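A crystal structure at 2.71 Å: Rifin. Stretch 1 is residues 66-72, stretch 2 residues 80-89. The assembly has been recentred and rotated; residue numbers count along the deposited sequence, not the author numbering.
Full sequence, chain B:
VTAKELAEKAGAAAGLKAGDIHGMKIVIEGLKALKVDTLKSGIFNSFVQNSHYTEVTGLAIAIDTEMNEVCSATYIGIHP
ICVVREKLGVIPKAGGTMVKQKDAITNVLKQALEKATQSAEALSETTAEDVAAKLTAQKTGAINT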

# COMPACT_ATOMS: atom_id res chain seq x y z
N GLU B 66 -0.77 7.25 3.35
CA GLU B 66 -0.37 7.94 2.14
C GLU B 66 -0.28 6.98 0.97
O GLU B 66 -0.85 7.26 -0.10
N MET B 67 0.33 5.81 1.18
CA MET B 67 0.51 4.91 0.05
C MET B 67 -0.84 4.50 -0.51
O MET B 67 -1.05 4.55 -1.73
N ASN B 68 -1.79 4.25 0.39
CA ASN B 68 -3.15 3.85 -0.04
C ASN B 68 -3.70 4.96 -0.94
O ASN B 68 -4.23 4.63 -2.00
N GLU B 69 -3.58 6.23 -0.53
CA GLU B 69 -4.15 7.30 -1.34
C GLU B 69 -3.45 7.43 -2.68
O GLU B 69 -4.10 7.68 -3.70
N VAL B 70 -2.12 7.25 -2.71
CA VAL B 70 -1.40 7.60 -3.93
C VAL B 70 -1.26 6.43 -4.88
O VAL B 70 -0.85 6.63 -6.03
N CYS B 71 -1.67 5.26 -4.43
CA CYS B 71 -1.45 4.05 -5.26
C CYS B 71 -2.82 3.46 -5.61
O CYS B 71 -2.85 2.37 -6.17
N SER B 72 -3.90 4.17 -5.28
CA SER B 72 -5.24 3.66 -5.52
C SER B 72 -5.51 3.56 -7.01
O SER B 72 -4.84 4.17 -7.84
N PRO B 80 6.03 7.10 -8.01
CA PRO B 80 7.12 6.11 -7.92
C PRO B 80 6.96 5.07 -6.82
O PRO B 80 7.41 3.93 -6.99
N ILE B 81 6.36 5.44 -5.68
CA ILE B 81 6.30 4.52 -4.49
C ILE B 81 5.52 3.26 -4.76
O ILE B 81 5.78 2.24 -4.11
N CYS B 82 4.59 3.31 -5.69
CA CYS B 82 3.67 2.17 -5.86
C CYS B 82 4.42 0.87 -6.14
O CYS B 82 3.95 -0.17 -5.67
N VAL B 83 5.55 0.90 -6.84
CA VAL B 83 6.26 -0.35 -7.23
C VAL B 83 6.70 -1.12 -5.98
O VAL B 83 6.76 -2.35 -6.05
N VAL B 84 6.96 -0.43 -4.88
CA VAL B 84 7.51 -1.12 -3.67
C VAL B 84 6.51 -2.14 -3.13
O VAL B 84 6.92 -3.03 -2.39
N ARG B 85 5.24 -2.02 -3.50
CA ARG B 85 4.21 -2.93 -2.94
C ARG B 85 4.58 -4.37 -3.29
O ARG B 85 4.35 -5.25 -2.44
N GLU B 86 5.12 -4.62 -4.47
CA GLU B 86 5.40 -6.01 -4.89
C GLU B 86 6.38 -6.63 -3.90
O GLU B 86 6.20 -7.81 -3.55
N LYS B 87 7.37 -5.87 -3.48
CA LYS B 87 8.36 -6.36 -2.49
C LYS B 87 7.65 -6.63 -1.17
O LYS B 87 8.02 -7.60 -0.50
N LEU B 88 6.68 -5.80 -0.82
CA LEU B 88 5.95 -5.95 0.46
C LEU B 88 5.19 -7.27 0.46
O LEU B 88 5.00 -7.84 1.54
N GLY B 89 4.76 -7.73 -0.71
CA GLY B 89 4.08 -9.04 -0.79
C GLY B 89 2.58 -8.89 -0.79
O GLY B 89 1.90 -9.91 -0.71

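A disulfide joins the two stretches: Cys71 SG lies 2.0 Å from Cys82 SG, with a chi3 of -99°, close to the right angle that such bonds favour. Both cysteines are buried, both point their CA-to-CB bonds toward the opposite stretch, and both adopt the m rotamer. The bond sits where the backbones come nearest in register, Cys71 CA and Cys82 CA being 5.5 Å apart. Cys71 is the first residue to leave helical phi/psi after helix 66-70, so the covalent link is made just as that helix gives way to the following segment. The carbonyl of the preceding residue also lies near the bridge, with Val70 O 3.6 Å from Cys82 SG.

Apolar side chains gather beside the disulfide. Ile81, pointing toward stretch 1 with chi1 and chi2 both t, places CG2 3.7 Å from Cys71 SG and 4.1 Å from Val70 CG2. Val70 is set sideways in an m rotamer and meets this group with one of its methyls. Ile81 also packs on Met67, with Met67 CE 3.8 Å from Ile81 CD1 and Met67 CG 4.1 Å from Ile81 CG2. Met67 points toward stretch 2 in a t, t, m conformation, and its extended chi1 and chi2 carry the sulfur across the gap to stretch 2, where Met67 SD lies 4.2 Å from Val84 CG1, 4.1 Å from Arg85 CG and 4.4 Å from Leu88 CD1. Val84 (p) is set sideways and adds little buried area, whereas Leu88 (m, t) points toward stretch 1. A single flexible thioether thus touches successive parts of stretch 2, although the axes of helices 66-70 and 84-88 come no closer than 13.2 Å.

Arg85 matches Met67 in the area it buries against the other stretch. Its chi1 of -94° lies between wells, but chi2 and chi3 are t, and the extended chain carries the guanidinium to the backbone and side chains of stretch 1. Cys71 CB covers one face of the group, 3.4 Å from Arg85 NH2, and Cys71 O is also 3.4 Å from Arg85 NH2. That nitrogen is hydrogen-bonded elsewhere in the structure. At the guanidinium edge, Asn68 ND2 lies 3.3 Å from Arg85 NH1; as both are donors, this is proximity without a hydrogen bond. Asn68 (m) directs its CA-to-CB bond away from stretch 2, yet its amide end comes nearer. With no clear hydrogen bond across the contact, the two stretches are joined by the disulfide and by close side-chain packing.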

# COMPACT_ATOMS: atom_id res chain seq x y z
CB GLU B 66 0.97 8.63 2.34
CG GLU B 66 1.38 9.46 1.14
CD GLU B 66 1.88 10.82 1.55
OE1 GLU B 66 2.09 11.01 2.76
OE2 GLU B 66 2.08 11.69 0.66
CB MET B 67 1.33 3.69 0.46
CG MET B 67 2.00 2.99 -0.71
SD MET B 67 3.06 1.59 -0.27
CE MET B 67 3.90 2.24 1.17
CB ASN B 68 -4.05 3.48 1.14
CG ASN B 68 -3.68 2.15 1.77
OD1 ASN B 68 -4.24 1.78 2.80
ND2 ASN B 68 -2.76 1.43 1.16
CB GLU B 69 -4.08 8.65 -0.61
CG GLU B 69 -4.86 9.72 -1.35
CD GLU B 69 -4.54 11.13 -0.88
OE1 GLU B 69 -4.17 11.28 0.29
OE2 GLU B 69 -4.65 12.07 -1.70
CB VAL B 70 -0.01 8.19 -3.65
CG1 VAL B 70 -0.11 9.66 -3.22
CG2 VAL B 70 0.75 7.35 -2.65
CB CYS B 71 -0.51 3.08 -4.57
SG CYS B 71 1.20 3.68 -4.48
CB SER B 72 -6.28 4.57 -4.85
OG SER B 72 -6.72 5.56 -5.76
CB PRO B 80 8.36 6.97 -7.67
CG PRO B 80 7.97 8.38 -7.90
CD PRO B 80 6.52 8.47 -8.22
CB ILE B 81 5.80 5.21 -3.21
CG1 ILE B 81 6.31 4.51 -1.95
CG2 ILE B 81 4.29 5.34 -3.20
CD1 ILE B 81 5.73 5.03 -0.67
CB CYS B 82 2.61 2.55 -6.88
SG CYS B 82 1.67 4.02 -6.41
CB VAL B 83 7.44 -0.07 -8.17
CG1 VAL B 83 8.55 0.71 -7.49
CG2 VAL B 83 7.98 -1.34 -8.82
CB VAL B 84 7.95 -0.12 -2.59
CG1 VAL B 84 6.83 0.24 -1.64
CG2 VAL B 84 9.15 -0.63 -1.82
CB ARG B 85 2.84 -2.57 -3.51
CG ARG B 85 2.03 -1.62 -2.66
CD ARG B 85 0.73 -1.26 -3.36
NE ARG B 85 -0.22 -0.63 -2.46
CZ ARG B 85 -1.37 -0.10 -2.85
NH1 ARG B 85 -2.18 0.44 -1.95
NH2 ARG B 85 -1.71 -0.11 -4.12
CB GLU B 86 6.03 -6.04 -6.28
CG GLU B 86 5.08 -5.59 -7.38
CD GLU B 86 5.74 -5.49 -8.75
OE1 GLU B 86 6.98 -5.39 -8.80
OE2 GLU B 86 5.01 -5.51 -9.75
CB LYS B 87 9.49 -5.33 -2.37
CG LYS B 87 9.94 -4.75 -3.70
CD LYS B 87 11.13 -3.83 -3.60
CE LYS B 87 11.55 -3.29 -4.95
NZ LYS B 87 12.81 -2.51 -4.87
CB LEU B 88 5.02 -4.76 0.68
CG LEU B 88 5.70 -3.43 0.99
CD1 LEU B 88 4.69 -2.29 0.94
CD2 LEU B 88 6.39 -3.47 2.34